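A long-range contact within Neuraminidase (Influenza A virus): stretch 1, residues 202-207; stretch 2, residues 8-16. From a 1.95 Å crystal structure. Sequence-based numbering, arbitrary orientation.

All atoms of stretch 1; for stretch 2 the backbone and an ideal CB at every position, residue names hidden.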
# COMPACT_ATOMS: atom_id res chain seq x y z
N CYS A 202 23.57 6.35 19.72
CA CYS A 202 23.62 5.50 20.91
C CYS A 202 23.11 4.08 20.64
O CYS A 202 22.40 3.84 19.66
CB CYS A 202 22.72 6.08 22.01
SG CYS A 202 22.94 7.83 22.46
N TYR A 203 23.47 3.16 21.53
CA TYR A 203 22.91 1.82 21.54
C TYR A 203 22.82 1.40 23.00
O TYR A 203 23.34 2.10 23.87
CB TYR A 203 23.76 0.83 20.73
CG TYR A 203 25.15 0.66 21.26
CD1 TYR A 203 26.18 1.50 20.85
CD2 TYR A 203 25.45 -0.35 22.17
CE1 TYR A 203 27.47 1.35 21.34
CE2 TYR A 203 26.74 -0.53 22.66
CZ TYR A 203 27.74 0.34 22.24
OH TYR A 203 29.00 0.18 22.73
N THR A 204 22.13 0.30 23.27
CA THR A 204 22.03 -0.20 24.63
C THR A 204 22.42 -1.68 24.74
O THR A 204 22.17 -2.48 23.84
CB THR A 204 20.62 -0.01 25.19
OG1 THR A 204 20.59 -0.47 26.55
CG2 THR A 204 19.61 -0.80 24.37
N ILE A 205 23.06 -2.02 25.85
CA ILE A 205 23.45 -3.40 26.13
C ILE A 205 23.66 -3.56 27.63
O ILE A 205 24.17 -2.65 28.28
CB ILE A 205 24.74 -3.79 25.39
CG1 ILE A 205 24.92 -5.32 25.39
CG2 ILE A 205 25.95 -3.12 26.02
CD1 ILE A 205 23.80 -6.08 24.68
N ASN A 206 23.32 -4.75 28.15
CA ASN A 206 23.11 -5.00 29.59
C ASN A 206 22.83 -3.76 30.44
O ASN A 206 23.65 -3.35 31.26
CB ASN A 206 24.25 -5.84 30.24
CG ASN A 206 25.52 -5.89 29.41
OD1 ASN A 206 26.16 -4.86 29.18
ND2 ASN A 206 25.92 -7.10 29.01
N ASN A 207 21.65 -3.18 30.25
CA ASN A 207 21.17 -2.04 31.05
C ASN A 207 22.05 -0.76 31.05
O ASN A 207 21.84 0.14 31.86
CB ASN A 207 20.90 -2.50 32.48
CG ASN A 207 19.75 -3.50 32.55
OD1 ASN A 207 18.58 -3.11 32.65
ND2 ASN A 207 20.08 -4.78 32.50
N UNK A 8 7.50 -4.66 27.13
CA UNK A 8 8.43 -3.61 26.74
C UNK A 8 9.70 -4.27 26.29
O UNK A 8 10.12 -5.30 26.83
CB UNK A 8 8.69 -2.63 27.88
N UNK A 9 10.32 -3.70 25.27
CA UNK A 9 11.51 -4.29 24.72
C UNK A 9 12.69 -4.03 25.62
O UNK A 9 12.75 -3.01 26.31
CB UNK A 9 11.78 -3.75 23.31
N UNK A 10 13.64 -4.95 25.61
CA UNK A 10 14.97 -4.67 26.12
C UNK A 10 15.96 -5.49 25.32
O UNK A 10 15.59 -6.52 24.76
CB UNK A 10 15.08 -4.98 27.62
N UNK A 11 17.20 -5.04 25.27
CA UNK A 11 18.24 -5.73 24.52
C UNK A 11 18.42 -7.15 25.03
O UNK A 11 18.16 -7.45 26.18
CB UNK A 11 19.56 -4.96 24.61
N UNK A 12 18.89 -8.04 24.16
CA UNK A 12 19.22 -9.39 24.58
C UNK A 12 20.42 -9.26 25.50
O UNK A 12 21.08 -8.23 25.51
CB UNK A 12 19.50 -10.31 23.39
N UNK A 13 20.70 -10.32 26.26
CA UNK A 13 21.56 -10.22 27.44
C UNK A 13 23.03 -9.93 27.13
O UNK A 13 23.75 -9.40 27.97
CB UNK A 13 21.47 -11.52 28.24
N UNK A 14 23.49 -10.28 25.94
CA UNK A 14 24.86 -9.97 25.57
C UNK A 14 24.89 -9.55 24.11
O UNK A 14 24.07 -9.99 23.32
CB UNK A 14 25.78 -11.16 25.82
N UNK A 15 25.84 -8.69 23.77
CA UNK A 15 26.03 -8.30 22.39
C UNK A 15 26.67 -9.43 21.61
O UNK A 15 27.53 -10.12 22.13
CB UNK A 15 26.88 -7.03 22.30
N UNK A 16 26.25 -9.61 20.36
CA UNK A 16 26.88 -10.60 19.50
C UNK A 16 28.35 -10.24 19.31
O UNK A 16 28.71 -9.06 19.30
CB UNK A 16 26.16 -10.69 18.15

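Residues Cys202 to Ile205 belong to a strand that begins earlier in the chain; Asn206 and Asn207 follow it. Stretch 2, without regular secondary structure, passes alongside. Position 8 lies far from stretch 1, and its ideal CB has nothing of that stretch within 5.5 Å, so the contact sets no preference; the residue is Tyr8, which takes no part.

At position 9 CA-to-CB points sideways and the ideal CB is again out of contact. A small residue would stop short, whereas a long or aromatic one could reach the methyl group of Thr204. The residue is Trp9, with chi1 in t, and its ring extends far enough to place CH2 3.9 Å from Thr204 CG2, an oblique approach. Position 10 also points sideways, with no neighbour near its ideal CB, and many side chains would fit; Arg10 makes no contact.

Position 11 is different. Its CB points toward stretch 1, and the ideal CB lies 3.7 Å from Thr204 O and 4.4 Å from Ile205 CD1. Little distance remains along this direction, which favours a small side chain such as alanine or perhaps serine. The residue is Ala11, whose CB packs 4.2 Å from Thr204 CG2 and 4.4 Å from Ile205 CD1.

Positions 12 and 13 point away, so their side chains are little constrained and their backbones make the contacts. They are Lys12, whose O lies 3.6 Å from Ile205 CD1, and Ser13, whose O accepts a weak hydrogen bond from Asn206 ND2 (3.3 Å, 136° at the hydrogen).

Position 14 also starts away from stretch 1, yet its ideal CB is 5.2 Å from Asn206 ND2. A flexible polar chain able to bend back, such as glutamine or glutamate, could bring an oxygen to that amide. In Gln14, chi1 and chi2 are both m, and the chain returns to put OE1 3.3 Å from Asn206 ND2; the poor order of Asn206 makes this meeting less sharply defined.

At position 15 CA-to-CB runs sideways, but the ideal CB is 4.0 Å from Ile205 CD1, and the Tyr203 ring lies farther along the strand. This apolar surface suits leucine or, for greater reach, methionine. Met15, with chi1 and chi2 both t, extends until CE meets Tyr203 CE2 at 3.6 Å, while its CB packs 4.1 Å from Ile205 CD1. The same isoleucine methyl approaches the backbone, with Ile205 CD1 3.4 Å from Met15 N.

Position 16 is out of reach; Cys16 is covalently bonded elsewhere in the structure.

Stretch 2 (8-16) YWRAKSQMC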
# COMPACT_ATOMS: atom_id res chain seq x y z
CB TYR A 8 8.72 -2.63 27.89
CG TYR A 8 7.56 -1.72 28.21
CD1 TYR A 8 7.07 -0.84 27.26
CD2 TYR A 8 6.96 -1.74 29.46
CE1 TYR A 8 6.02 0.01 27.54
CE2 TYR A 8 5.90 -0.91 29.75
CZ TYR A 8 5.43 -0.04 28.79
OH TYR A 8 4.37 0.79 29.07
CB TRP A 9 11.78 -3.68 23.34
CG TRP A 9 13.02 -4.17 22.72
CD1 TRP A 9 13.18 -5.31 22.01
CD2 TRP A 9 14.30 -3.51 22.71
NE1 TRP A 9 14.47 -5.42 21.57
CE2 TRP A 9 15.18 -4.32 21.99
CE3 TRP A 9 14.77 -2.31 23.26
CZ2 TRP A 9 16.53 -3.99 21.78
CZ3 TRP A 9 16.10 -1.97 23.05
CH2 TRP A 9 16.97 -2.81 22.32
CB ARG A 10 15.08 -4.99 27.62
CG ARG A 10 15.05 -6.46 27.94
CD ARG A 10 14.48 -6.68 29.33
NE ARG A 10 13.08 -6.26 29.40
CZ ARG A 10 12.04 -7.06 29.64
NH1 ARG A 10 12.21 -8.36 29.87
NH2 ARG A 10 10.81 -6.55 29.67
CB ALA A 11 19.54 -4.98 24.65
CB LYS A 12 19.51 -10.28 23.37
CG LYS A 12 18.45 -10.15 22.29
CD LYS A 12 18.18 -11.44 21.55
CE LYS A 12 16.95 -11.29 20.65
NZ LYS A 12 16.25 -12.56 20.43
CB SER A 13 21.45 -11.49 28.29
OG SER A 13 21.85 -12.64 27.56
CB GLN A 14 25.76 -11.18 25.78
CG GLN A 14 25.84 -11.67 27.22
CD GLN A 14 26.50 -10.66 28.16
OE1 GLN A 14 27.32 -9.84 27.73
NE2 GLN A 14 26.14 -10.71 29.44
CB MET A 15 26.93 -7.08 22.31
CG MET A 15 27.11 -6.57 20.87
SD MET A 15 27.93 -4.96 20.75
CE MET A 15 26.61 -3.91 21.39
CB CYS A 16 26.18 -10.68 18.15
SG CYS A 16 24.44 -11.15 18.24
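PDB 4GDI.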